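Local coordinates for lipid binding protein (PDB 5H0Q), which binds membrane domains rich in sphingomyelin and cholesterol, and so serves as a probe for them, at residues 12-18 with 28-32; 55-60 with 191-195; 72-78 with 90-96; 126-130 with 152-156; 144-148 with 163-167. All blocks are in the same frame, centred on the assembly; numbering follows the deposited sequence.

Interaction 1 (12-18 with 28-32); sequences LRVMEEY and DMAKV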
# COMPACT_ATOMS: atom_id res chain seq x y z
N LEU A 12 8.51 16.69 14.53
CA LEU A 12 9.86 16.38 15.00
C LEU A 12 10.47 17.50 15.82
O LEU A 12 11.33 17.22 16.68
CB LEU A 12 10.78 16.04 13.83
CG LEU A 12 10.84 14.57 13.45
CD1 LEU A 12 9.53 14.08 12.84
CD2 LEU A 12 12.03 14.28 12.53
N ARG A 13 10.05 18.75 15.61
CA ARG A 13 10.68 19.85 16.34
C ARG A 13 10.28 19.89 17.81
O ARG A 13 10.94 20.57 18.59
CB ARG A 13 10.34 21.19 15.68
CG ARG A 13 11.07 21.40 14.35
CD ARG A 13 11.60 22.81 14.17
NE ARG A 13 12.51 22.89 13.03
CZ ARG A 13 13.83 22.79 13.11
NH1 ARG A 13 14.42 22.65 14.29
NH2 ARG A 13 14.58 22.88 12.02
N VAL A 14 9.22 19.17 18.21
CA VAL A 14 8.92 19.03 19.63
C VAL A 14 9.57 17.79 20.24
O VAL A 14 9.42 17.54 21.45
CB VAL A 14 7.40 18.96 19.92
CG1 VAL A 14 6.72 20.26 19.54
CG2 VAL A 14 6.75 17.81 19.21
N MET A 15 10.28 16.99 19.44
CA MET A 15 10.97 15.82 19.94
C MET A 15 12.36 16.19 20.45
O MET A 15 13.05 17.03 19.86
CB MET A 15 11.09 14.77 18.84
CG MET A 15 9.76 14.21 18.44
SD MET A 15 9.84 13.04 17.09
CE MET A 15 10.63 11.66 17.89
N GLU A 16 12.76 15.55 21.56
CA GLU A 16 14.06 15.84 22.15
C GLU A 16 15.18 15.66 21.14
O GLU A 16 16.11 16.48 21.06
CB GLU A 16 14.30 14.91 23.34
CG GLU A 16 15.59 15.20 24.10
CD GLU A 16 15.37 16.19 25.22
OE1 GLU A 16 14.56 15.89 26.12
OE2 GLU A 16 16.01 17.27 25.19
N GLU A 17 15.10 14.59 20.34
CA GLU A 17 16.19 14.25 19.45
C GLU A 17 16.38 15.26 18.32
O GLU A 17 17.47 15.33 17.76
CB GLU A 17 15.97 12.85 18.88
CG GLU A 17 17.00 12.44 17.82
CD GLU A 17 16.89 10.98 17.44
OE1 GLU A 17 16.01 10.29 18.00
OE2 GLU A 17 17.68 10.51 16.59
N TYR A 18 15.35 16.05 17.98
CA TYR A 18 15.41 16.90 16.79
C TYR A 18 15.15 18.38 17.04
O TYR A 18 15.35 19.18 16.12
CB TYR A 18 14.40 16.41 15.74
CG TYR A 18 14.62 14.98 15.29
CD1 TYR A 18 15.62 14.67 14.38
CD2 TYR A 18 13.81 13.94 15.75
CE1 TYR A 18 15.82 13.37 13.95
CE2 TYR A 18 14.01 12.63 15.32
CZ TYR A 18 15.01 12.36 14.41
OH TYR A 18 15.23 11.08 13.98
N ASP A 28 15.03 12.08 8.40
CA ASP A 28 14.64 12.16 9.81
C ASP A 28 13.15 11.87 9.97
O ASP A 28 12.74 11.10 10.85
CB ASP A 28 14.95 13.55 10.37
CG ASP A 28 16.43 13.88 10.41
OD1 ASP A 28 17.28 12.97 10.54
OD2 ASP A 28 16.77 15.10 10.32
N MET A 29 12.32 12.48 9.13
CA MET A 29 10.89 12.28 9.30
C MET A 29 10.49 10.86 8.94
O MET A 29 9.58 10.29 9.57
CB MET A 29 10.13 13.30 8.44
CG MET A 29 10.42 14.71 8.87
SD MET A 29 9.45 15.92 7.97
CE MET A 29 10.25 15.91 6.41
N ALA A 30 11.17 10.26 7.97
CA ALA A 30 10.90 8.88 7.60
C ALA A 30 11.30 7.93 8.73
O ALA A 30 10.58 6.96 9.02
CB ALA A 30 11.65 8.55 6.31
N LYS A 31 12.42 8.21 9.39
CA LYS A 31 12.87 7.35 10.48
C LYS A 31 11.85 7.35 11.61
O LYS A 31 11.50 6.30 12.14
CB LYS A 31 14.23 7.81 11.00
CG LYS A 31 14.73 7.03 12.21
CD LYS A 31 16.07 7.56 12.70
CE LYS A 31 16.45 6.95 14.04
NZ LYS A 31 17.76 7.45 14.54
N VAL A 32 11.35 8.53 11.97
CA VAL A 32 10.36 8.61 13.04
C VAL A 32 9.08 7.88 12.64
O VAL A 32 8.52 7.10 13.42
CB VAL A 32 10.11 10.08 13.40
CG1 VAL A 32 9.03 10.21 14.47
CG2 VAL A 32 11.38 10.68 13.92
O HOH W 1 17.20 10.74 11.90

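Interaction 2 (55-60 with 191-195); sequences YGVGVC and ETTAY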
# COMPACT_ATOMS: atom_id res chain seq x y z
N TYR A 55 -17.57 -8.22 4.25
CA TYR A 55 -17.56 -8.91 2.96
C TYR A 55 -17.97 -10.37 3.11
O TYR A 55 -18.78 -10.86 2.32
CB TYR A 55 -16.18 -8.81 2.32
CG TYR A 55 -16.07 -9.64 1.05
CD1 TYR A 55 -16.72 -9.24 -0.11
CD2 TYR A 55 -15.35 -10.82 1.01
CE1 TYR A 55 -16.66 -9.98 -1.27
CE2 TYR A 55 -15.27 -11.58 -0.15
CZ TYR A 55 -15.93 -11.14 -1.28
OH TYR A 55 -15.89 -11.89 -2.43
N GLY A 56 -17.42 -11.08 4.09
CA GLY A 56 -17.74 -12.48 4.29
C GLY A 56 -16.87 -13.43 3.48
O GLY A 56 -15.66 -13.23 3.34
N VAL A 57 -17.50 -14.44 2.92
CA VAL A 57 -16.81 -15.51 2.22
C VAL A 57 -16.76 -15.18 0.74
O VAL A 57 -17.78 -14.88 0.12
CB VAL A 57 -17.52 -16.85 2.46
CG1 VAL A 57 -16.88 -17.96 1.61
CG2 VAL A 57 -17.48 -17.19 3.91
N GLY A 58 -15.56 -15.27 0.15
CA GLY A 58 -15.42 -15.02 -1.26
C GLY A 58 -13.94 -14.96 -1.60
O GLY A 58 -13.18 -15.80 -1.11
N VAL A 59 -13.51 -14.01 -2.44
CA VAL A 59 -12.10 -13.74 -2.64
C VAL A 59 -11.94 -12.24 -2.55
O VAL A 59 -12.66 -11.50 -3.23
CB VAL A 59 -11.58 -14.24 -4.00
CG1 VAL A 59 -10.12 -13.86 -4.18
CG2 VAL A 59 -11.73 -15.73 -4.10
N CYS A 60 -11.03 -11.79 -1.68
CA CYS A 60 -10.76 -10.37 -1.57
C CYS A 60 -9.38 -10.15 -0.98
O CYS A 60 -8.71 -11.08 -0.53
CB CYS A 60 -11.79 -9.68 -0.70
SG CYS A 60 -11.68 -10.14 1.08
N GLU A 191 -4.54 -16.80 1.43
CA GLU A 191 -5.89 -17.29 1.68
C GLU A 191 -6.86 -16.49 0.82
O GLU A 191 -6.52 -15.44 0.26
CB GLU A 191 -6.25 -17.19 3.17
CG GLU A 191 -6.15 -15.80 3.76
CD GLU A 191 -6.60 -15.75 5.21
OE1 GLU A 191 -7.59 -16.44 5.56
OE2 GLU A 191 -5.98 -15.02 6.01
N THR A 192 -8.09 -17.02 0.72
CA THR A 192 -9.08 -16.41 -0.16
C THR A 192 -9.44 -15.00 0.27
O THR A 192 -9.69 -14.14 -0.58
CB THR A 192 -10.35 -17.27 -0.25
OG1 THR A 192 -10.92 -17.49 1.05
CG2 THR A 192 -10.03 -18.61 -0.88
N THR A 193 -9.52 -14.75 1.58
CA THR A 193 -9.78 -13.39 2.08
C THR A 193 -8.53 -12.97 2.85
O THR A 193 -8.40 -13.22 4.05
CB THR A 193 -11.06 -13.33 2.93
OG1 THR A 193 -11.09 -14.40 3.87
CG2 THR A 193 -12.25 -13.49 2.06
N ALA A 194 -7.59 -12.33 2.14
CA ALA A 194 -6.22 -12.18 2.62
C ALA A 194 -5.95 -10.76 3.11
O ALA A 194 -6.35 -9.78 2.47
CB ALA A 194 -5.22 -12.52 1.51
N TYR A 195 -5.26 -10.66 4.24
CA TYR A 195 -4.73 -9.38 4.68
C TYR A 195 -3.51 -9.06 3.83
O TYR A 195 -2.64 -9.91 3.62
CB TYR A 195 -4.32 -9.42 6.15
CG TYR A 195 -5.45 -9.27 7.15
CD1 TYR A 195 -5.26 -8.58 8.34
CD2 TYR A 195 -6.69 -9.81 6.90
CE1 TYR A 195 -6.27 -8.45 9.26
CE2 TYR A 195 -7.72 -9.69 7.83
CZ TYR A 195 -7.50 -9.00 9.00
OH TYR A 195 -8.52 -8.88 9.92
O HOH W 2 -13.39 -16.95 1.95

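Interaction 3 (72-78 with 90-96); sequences PITAKIE and REKRIGN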
# COMPACT_ATOMS: atom_id res chain seq x y z
N PRO A 72 4.42 13.30 2.14
CA PRO A 72 3.11 12.78 1.74
C PRO A 72 3.16 12.06 0.41
O PRO A 72 3.95 12.40 -0.48
CB PRO A 72 2.25 14.04 1.64
CG PRO A 72 3.23 15.13 1.29
CD PRO A 72 4.48 14.78 2.03
N ILE A 73 2.27 11.09 0.25
CA ILE A 73 2.10 10.41 -1.03
C ILE A 73 0.67 10.63 -1.49
O ILE A 73 -0.23 10.80 -0.67
CB ILE A 73 2.45 8.91 -0.95
CG1 ILE A 73 1.52 8.16 0.01
CG2 ILE A 73 3.92 8.74 -0.55
CD1 ILE A 73 1.84 6.68 0.19
N THR A 74 0.48 10.67 -2.81
CA THR A 74 -0.81 10.95 -3.43
C THR A 74 -1.18 9.81 -4.37
O THR A 74 -0.35 9.39 -5.18
CB THR A 74 -0.76 12.29 -4.18
OG1 THR A 74 -0.49 13.33 -3.24
CG2 THR A 74 -2.07 12.58 -4.89
N ALA A 75 -2.42 9.34 -4.28
CA ALA A 75 -2.90 8.28 -5.16
C ALA A 75 -2.98 8.83 -6.58
O ALA A 75 -3.62 9.86 -6.83
CB ALA A 75 -4.27 7.78 -4.71
N LYS A 76 -2.31 8.17 -7.52
CA LYS A 76 -2.30 8.62 -8.91
C LYS A 76 -3.09 7.74 -9.85
O LYS A 76 -3.65 8.24 -10.83
CB LYS A 76 -0.86 8.70 -9.43
CG LYS A 76 -0.00 9.69 -8.67
CD LYS A 76 1.35 9.83 -9.31
CE LYS A 76 1.30 10.62 -10.62
NZ LYS A 76 2.10 9.97 -11.70
N ILE A 77 -3.06 6.43 -9.61
CA ILE A 77 -3.75 5.45 -10.43
C ILE A 77 -4.37 4.43 -9.49
O ILE A 77 -3.73 4.02 -8.51
CB ILE A 77 -2.80 4.72 -11.40
CG1 ILE A 77 -2.15 5.71 -12.35
CG2 ILE A 77 -3.54 3.67 -12.18
CD1 ILE A 77 -0.99 5.13 -13.16
N GLU A 78 -5.59 4.02 -9.80
CA GLU A 78 -6.22 2.83 -9.24
C GLU A 78 -6.71 2.00 -10.41
O GLU A 78 -7.35 2.53 -11.32
CB GLU A 78 -7.42 3.17 -8.36
CG GLU A 78 -7.15 4.01 -7.17
CD GLU A 78 -8.44 4.42 -6.49
OE1 GLU A 78 -9.52 3.97 -6.95
OE2 GLU A 78 -8.37 5.18 -5.51
N ARG A 90 -11.37 5.77 -1.96
CA ARG A 90 -10.02 5.68 -1.45
C ARG A 90 -9.50 7.07 -1.09
O ARG A 90 -9.95 8.10 -1.61
CB ARG A 90 -9.09 5.03 -2.48
CG ARG A 90 -9.21 3.49 -2.62
CD ARG A 90 -10.06 3.07 -3.82
NE ARG A 90 -11.45 2.82 -3.45
CZ ARG A 90 -12.45 2.80 -4.32
NH1 ARG A 90 -12.23 3.03 -5.61
NH2 ARG A 90 -13.68 2.57 -3.89
N GLU A 91 -8.54 7.11 -0.17
CA GLU A 91 -7.93 8.36 0.24
C GLU A 91 -6.94 8.82 -0.82
O GLU A 91 -6.13 8.03 -1.32
CB GLU A 91 -7.24 8.21 1.60
CG GLU A 91 -8.21 8.08 2.76
CD GLU A 91 -8.98 9.37 3.01
OE1 GLU A 91 -8.44 10.45 2.71
OE2 GLU A 91 -10.13 9.29 3.50
N LYS A 92 -6.99 10.11 -1.16
CA LYS A 92 -6.13 10.63 -2.21
C LYS A 92 -4.74 10.99 -1.70
O LYS A 92 -3.78 11.01 -2.47
CB LYS A 92 -6.77 11.85 -2.86
CG LYS A 92 -7.15 11.66 -4.32
CD LYS A 92 -5.93 11.73 -5.23
CE LYS A 92 -5.88 13.05 -6.00
NZ LYS A 92 -5.86 14.24 -5.11
N ARG A 93 -4.62 11.31 -0.41
CA ARG A 93 -3.37 11.82 0.15
C ARG A 93 -3.13 11.14 1.48
O ARG A 93 -3.98 11.22 2.38
CB ARG A 93 -3.42 13.33 0.34
CG ARG A 93 -2.12 13.93 0.88
CD ARG A 93 -2.33 15.34 1.38
NE ARG A 93 -1.09 15.98 1.87
CZ ARG A 93 -0.61 15.85 3.10
NH1 ARG A 93 -1.24 15.07 3.98
NH2 ARG A 93 0.50 16.47 3.46
N ILE A 94 -1.98 10.50 1.62
CA ILE A 94 -1.59 9.82 2.85
C ILE A 94 -0.34 10.52 3.39
O ILE A 94 0.71 10.52 2.73
CB ILE A 94 -1.31 8.33 2.62
CG1 ILE A 94 -2.49 7.65 1.88
CG2 ILE A 94 -1.02 7.68 3.96
CD1 ILE A 94 -2.18 6.30 1.40
N GLY A 95 -0.45 11.13 4.56
CA GLY A 95 0.71 11.77 5.14
C GLY A 95 1.73 10.76 5.63
O GLY A 95 1.44 9.59 5.87
N ASN A 96 2.97 11.24 5.80
CA ASN A 96 3.97 10.44 6.46
C ASN A 96 3.44 10.09 7.84
O ASN A 96 2.89 10.96 8.52
CB ASN A 96 5.27 11.24 6.54
CG ASN A 96 6.40 10.48 7.14
OD1 ASN A 96 6.74 9.40 6.69
ND2 ASN A 96 7.00 11.06 8.16

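Interaction 4 (126-130 with 152-156); sequences LDIFS and GHWWK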
# COMPACT_ATOMS: atom_id res chain seq x y z
N LEU A 126 8.73 10.08 -7.65
CA LEU A 126 8.69 8.64 -7.81
C LEU A 126 7.24 8.18 -7.74
O LEU A 126 6.40 8.81 -7.09
CB LEU A 126 9.53 7.93 -6.73
CG LEU A 126 11.01 8.30 -6.74
CD1 LEU A 126 11.74 7.53 -5.67
CD2 LEU A 126 11.66 8.05 -8.10
N ASP A 127 6.95 7.10 -8.43
CA ASP A 127 5.67 6.42 -8.31
C ASP A 127 5.91 5.04 -7.74
O ASP A 127 6.89 4.36 -8.11
CB ASP A 127 4.96 6.30 -9.66
CG ASP A 127 4.22 7.56 -10.05
OD1 ASP A 127 4.10 8.48 -9.22
OD2 ASP A 127 3.76 7.64 -11.20
N ILE A 128 5.00 4.62 -6.86
CA ILE A 128 5.10 3.32 -6.23
C ILE A 128 3.90 2.51 -6.68
O ILE A 128 2.77 2.82 -6.29
CB ILE A 128 5.12 3.43 -4.71
CG1 ILE A 128 6.24 4.33 -4.24
CG2 ILE A 128 5.27 2.02 -4.13
CD1 ILE A 128 6.16 4.73 -2.78
N PHE A 129 4.15 1.45 -7.44
CA PHE A 129 3.12 0.49 -7.83
C PHE A 129 2.92 -0.52 -6.71
O PHE A 129 3.88 -1.14 -6.25
CB PHE A 129 3.56 -0.21 -9.12
CG PHE A 129 2.62 -1.29 -9.60
CD1 PHE A 129 2.64 -2.54 -9.03
CD2 PHE A 129 1.77 -1.06 -10.67
CE1 PHE A 129 1.80 -3.55 -9.47
CE2 PHE A 129 0.92 -2.07 -11.13
CZ PHE A 129 0.96 -3.33 -10.54
N SER A 130 1.67 -0.67 -6.25
CA SER A 130 1.35 -1.65 -5.22
C SER A 130 0.21 -2.51 -5.75
O SER A 130 -0.92 -2.03 -5.88
CB SER A 130 0.96 -0.96 -3.92
OG SER A 130 2.02 -0.11 -3.51
N GLY A 152 5.30 8.55 -13.53
CA GLY A 152 4.79 8.34 -14.87
C GLY A 152 5.16 7.02 -15.49
O GLY A 152 4.76 6.75 -16.63
N HIS A 153 5.89 6.16 -14.77
CA HIS A 153 6.32 4.88 -15.33
C HIS A 153 5.14 4.04 -15.81
O HIS A 153 5.23 3.36 -16.83
CB HIS A 153 7.14 4.13 -14.29
CG HIS A 153 7.78 2.88 -14.80
ND1 HIS A 153 7.11 1.68 -14.90
CD2 HIS A 153 9.04 2.65 -15.24
CE1 HIS A 153 7.94 0.76 -15.37
NE2 HIS A 153 9.11 1.32 -15.58
N TRP A 154 4.04 4.06 -15.06
CA TRP A 154 2.84 3.32 -15.46
C TRP A 154 1.90 4.34 -16.08
O TRP A 154 1.71 5.40 -15.49
CB TRP A 154 2.18 2.58 -14.26
CG TRP A 154 3.14 1.54 -13.71
CD1 TRP A 154 3.36 0.29 -14.21
CD2 TRP A 154 4.08 1.72 -12.64
NE1 TRP A 154 4.37 -0.32 -13.51
CE2 TRP A 154 4.83 0.53 -12.54
CE3 TRP A 154 4.36 2.77 -11.75
CZ2 TRP A 154 5.84 0.35 -11.60
CZ3 TRP A 154 5.35 2.59 -10.81
CH2 TRP A 154 6.09 1.40 -10.75
N TRP A 155 1.28 4.05 -17.22
CA TRP A 155 1.35 2.78 -17.93
C TRP A 155 2.33 2.80 -19.11
O TRP A 155 2.49 1.81 -19.79
CB TRP A 155 -0.04 2.38 -18.43
CG TRP A 155 -1.05 2.30 -17.34
CD1 TRP A 155 -2.07 3.17 -17.09
CD2 TRP A 155 -1.11 1.30 -16.32
NE1 TRP A 155 -2.76 2.77 -15.97
CE2 TRP A 155 -2.19 1.63 -15.48
CE3 TRP A 155 -0.35 0.17 -16.03
CZ2 TRP A 155 -2.55 0.85 -14.39
CZ3 TRP A 155 -0.69 -0.59 -14.94
CH2 TRP A 155 -1.78 -0.25 -14.13
N LYS A 156 2.98 3.93 -19.36
CA LYS A 156 3.75 4.04 -20.61
C LYS A 156 4.91 3.05 -20.65
O LYS A 156 5.19 2.47 -21.70
CB LYS A 156 4.23 5.48 -20.80
CG LYS A 156 5.15 6.00 -19.74
CD LYS A 156 5.82 7.30 -20.17
CE LYS A 156 6.52 7.98 -19.01
NZ LYS A 156 7.25 9.18 -19.43
O HOH W 3 3.00 5.75 -12.91

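Interaction 5 (144-148 with 163-167); sequences VLVEV and MLHLL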
# COMPACT_ATOMS: atom_id res chain seq x y z
N VAL A 144 1.59 -10.71 -4.13
CA VAL A 144 1.72 -9.28 -3.89
C VAL A 144 2.96 -8.79 -4.62
O VAL A 144 3.92 -9.54 -4.81
CB VAL A 144 1.80 -8.96 -2.38
CG1 VAL A 144 3.06 -9.53 -1.80
CG2 VAL A 144 1.68 -7.49 -2.12
N LEU A 145 2.94 -7.51 -5.04
CA LEU A 145 4.03 -6.97 -5.85
C LEU A 145 4.15 -5.48 -5.62
O LEU A 145 3.16 -4.75 -5.74
CB LEU A 145 3.77 -7.22 -7.33
CG LEU A 145 4.82 -6.68 -8.30
CD1 LEU A 145 6.08 -7.47 -8.16
CD2 LEU A 145 4.28 -6.71 -9.70
N VAL A 146 5.37 -5.01 -5.33
CA VAL A 146 5.63 -3.58 -5.27
C VAL A 146 6.76 -3.26 -6.25
O VAL A 146 7.66 -4.07 -6.46
CB VAL A 146 5.99 -3.07 -3.86
CG1 VAL A 146 4.80 -3.21 -2.94
CG2 VAL A 146 7.18 -3.84 -3.32
N GLU A 147 6.67 -2.09 -6.86
CA GLU A 147 7.76 -1.55 -7.67
C GLU A 147 7.85 -0.06 -7.44
O GLU A 147 6.83 0.63 -7.50
CB GLU A 147 7.56 -1.80 -9.16
CG GLU A 147 7.80 -3.24 -9.55
CD GLU A 147 7.75 -3.48 -11.06
OE1 GLU A 147 7.49 -2.52 -11.82
OE2 GLU A 147 7.92 -4.65 -11.46
N VAL A 148 9.06 0.44 -7.19
CA VAL A 148 9.32 1.87 -7.12
C VAL A 148 10.00 2.26 -8.42
O VAL A 148 10.99 1.63 -8.80
CB VAL A 148 10.20 2.25 -5.92
CG1 VAL A 148 10.26 3.76 -5.75
CG2 VAL A 148 9.71 1.61 -4.63
N MET A 163 1.79 -5.61 -16.30
CA MET A 163 1.74 -5.67 -14.83
C MET A 163 0.88 -6.84 -14.36
O MET A 163 1.25 -7.52 -13.39
CB MET A 163 1.24 -4.34 -14.27
CG MET A 163 2.19 -3.16 -14.63
SD MET A 163 3.93 -3.53 -14.29
CE MET A 163 3.87 -3.89 -12.52
N LEU A 164 -0.24 -7.10 -15.02
CA LEU A 164 -1.05 -8.26 -14.64
C LEU A 164 -0.28 -9.56 -14.87
O LEU A 164 -0.34 -10.49 -14.05
CB LEU A 164 -2.35 -8.25 -15.42
CG LEU A 164 -3.35 -9.37 -15.13
CD1 LEU A 164 -3.74 -9.40 -13.65
CD2 LEU A 164 -4.56 -9.18 -16.00
N HIS A 165 0.50 -9.63 -15.95
CA HIS A 165 1.33 -10.80 -16.19
C HIS A 165 2.33 -11.01 -15.06
O HIS A 165 2.56 -12.14 -14.63
CB HIS A 165 2.08 -10.66 -17.52
CG HIS A 165 3.16 -11.68 -17.70
ND1 HIS A 165 4.49 -11.34 -17.84
CD2 HIS A 165 3.11 -13.03 -17.72
CE1 HIS A 165 5.21 -12.44 -17.96
NE2 HIS A 165 4.40 -13.48 -17.89
N LEU A 166 2.95 -9.93 -14.58
CA LEU A 166 3.84 -10.05 -13.43
C LEU A 166 3.09 -10.53 -12.20
O LEU A 166 3.60 -11.34 -11.42
CB LEU A 166 4.53 -8.70 -13.15
CG LEU A 166 5.54 -8.22 -14.20
CD1 LEU A 166 6.10 -6.86 -13.76
CD2 LEU A 166 6.65 -9.26 -14.38
N LEU A 167 1.85 -10.05 -12.01
CA LEU A 167 1.07 -10.46 -10.85
C LEU A 167 0.67 -11.93 -10.94
O LEU A 167 0.67 -12.63 -9.92
CB LEU A 167 -0.17 -9.57 -10.72
CG LEU A 167 0.11 -8.19 -10.13
CD1 LEU A 167 -1.07 -7.23 -10.31
CD2 LEU A 167 0.49 -8.28 -8.64

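Interaction 1 (12-18 with 28-32)
V32 is the knob of this contact: its branched side chain fits a pocket lined by L12, M15 and Y18. CG2 of V32 lies 3.9 Å from L12 CD2 and 3.6 Å from Y18 CE2, while V32 CG1 meets M15 SD at 3.9 Å. L12 projects from the end of helix 9-13 into a hollow on helix 26-35, where its CD2 sits 3.7 Å from D28 O and 4.0 Å from M29 CG. Backbone bonds M15 N to L12 O (3.0 Å) and Y18 N to M15 O (3.1 Å) curl the chain after helix 9-13. The arrangement is a small N-terminal helix-loop-helix unit at the margin of the molecule, where N96 ND2, beyond strand 93-94, donates a hydrogen bond to M29 O. The Y18 ring leans on D28, with CE1 3.6 Å from D28 CG, and a water joins the polar ends, 2.9 Å from Y18 OH and donating to D28 OD1 at 2.6 Å; the other carboxylate oxygen, OD2, pairs with K21. At the solvent-exposed side, K31 CD passes 3.8 Å from Y18 OH, and K31 NZ makes a long salt bridge to OE2 of the poorly ordered E17 (3.7 Å).

Interaction 2 (55-60 with 191-195)
Two main-chain hydrogen bonds start the parallel pairing of strands 60-68 and 193-201: C60 N donates to T192 O at 2.9 Å, and A194 N donates to C60 O at 3.2 Å. C60 thus straddles T193 by bonding to the residues before and after it, the pattern of a parallel bridge in the mixed sheet. N134, from strand 126-134 of the other sheet, gives a further hydrogen bond to C60 O. The CA of V59 adds a CA-H...O contact to T192 O at 3.2 Å. Farther out, a water accepts from G58 N at 3.3 Å and lies 2.7 Å from T192 OG1, bridging the loop and the strand end. The loop itself is tightly folded behind helix 41-55. G56 leaves the helix with a positive phi of 87°, at which a CB would be jammed against the preceding carbonyl, and Y55 OH accepts a hydrogen bond from V59 N (3.2 Å); a side chain at G58 would collide with that same hydroxyl. T193 fills the space under this turn. Its methyl group CG2 is 3.7 Å from G56 O, lies 4.2 Å from Y55 CE2 at the edge of the ring, and comes within 3.5 Å of C60 SG.

Interaction 3 (72-78 with 90-96)
Where the two backbones have already parted, a salt bridge rejoins them: R90 NH1 donates to E78 OE1 at 3.2 Å, although the last main-chain bond of the pair lies three residues back at A75. Between these points K76 and I77 both face V119 of strand 114-121, forming a classic beta bulge. The rest is a short antiparallel pairing that puts strand 93-94 at the edge of the five-stranded sheet. I73 and I94 are its hydrogen-bonded pair, with I73 N to I94 O at 3.0 Å and I94 N to I73 O at 2.9 Å; T74 and R93 form the non-hydrogen-bonded pair that follows, and A75 N then donates to K92 O at 2.8 Å. CA-H...O contacts supplement these bonds, the shortest from T74 CA to K92 O at 3.1 Å. On one face I73 CG1 packs on I94 CB at 3.9 Å, and both isoleucines touch Y120 of the neighbouring strand. On the other, T74 CG2 meets CD of the poorly ordered K92 at 4.0 Å. R90 NH2 is held by H88 O, so the guanidinium that meets E78 is fixed from a second direction. At the far end R93 pairs with E6 through NH2 and spreads its guanidinium flat over P72, whose CB lies against one face, 3.5 Å from R93 NH2.

Interaction 4 (126-130 with 152-156)
G152 opens the second segment with its amide pointed at strand 126-134, and G152 N donates to D127 OD2 at 2.9 Å. Here the turn after strand 143-150 folds back over the outer face of the five-stranded sheet, one layer of what is probably an actinoporin-like beta-sandwich; the residues that alternate with D127 and F129, namely L126 and I128, point instead to V182 in the other layer. A positive phi of 84° at G152 would press a CB against the preceding carbonyl oxygen. H153 begins a weakly bonded helical turn and leads its imidazole away from the strand. W154 does most of the covering. Its N donates to a water, 2.9 Å away, which in turn donates to D127 OD2 at 2.7 Å, so that one carboxylate oxygen serves this water and G152 N as well as a salt bridge with K76. The indole lies across the strand: D127 O is 3.6 Å from W154 CZ3 at the ring edge, and the F129 ring meets the five-membered ring obliquely, with centroids 5.0 Å apart. A cis peptide then leads to W155, whose CZ3 approaches F129 CE2 at the edge of the phenyl ring (4.4 Å). The tightest packing remains a CH-pi contact, with F129 CB poised 3.5 Å above the centroid of the W154 six-membered ring.

Interaction 5 (144-148 with 163-167)
V144 begins the strand with its side chain turned from the helix and toward T188 of strand 182-188. L145 points the opposite way and is the centre of the contact. Its CB meets L167 CD2 at 3.7 Å, while its CD2 reaches M163 CE and L166 CB, both at 4.0 Å. These three helical residues, at positions i, i+3 and i+4, make one stripe along helix 160-169, with L167 N bonded to M163 O (2.9 Å) across the turn that carries them. M163 adopts the m rotamer at all three chi angles and so curls its methyl toward the strand. V146 again faces the other sheet. At E147 the strand returns to the helix, this time with a carboxylate lying on apolar groups: OE1 is 3.9 Å from M163 CE and OE2 is 3.7 Å from L166 CD1, and R149 gives OE1 a weak, long ion pair. V148 completes the alternation on the side of V146. The segments cross obliquely, their directions 133° apart and their axes 9.4 Å at closest approach, so the contact rests on a few interdigitated side chains. Helix 160-169 therefore covers the outer face of strand 143-150 at one edge of the five-stranded sheet, beside W154 and W155 of helix 153-156, while V146 and V148 pack inward on strands 174-179 and 182-188.

In the fold
From the N terminus, interaction 1 closes first, folding helix 9-13 and the turn after it onto helix 26-35. Interaction 2 then opens at the end of helix 41-55 and closes only near the C terminus, so interactions 3, 4 and 5 are all nested within its loop. Interaction 3 is complete before interaction 4 begins; it meets the helical unit of interaction 1 through M29 O and N96 ND2, and interaction 4 through the K76 to D127 salt bridge. Interactions 4 and 5 cross, their segments alternating along neighbouring strands 126-134 and 143-150 and the two helices that cover them. Interactions 3 to 5 thus share the five-stranded sheet, whereas interaction 2 belongs to the mixed one.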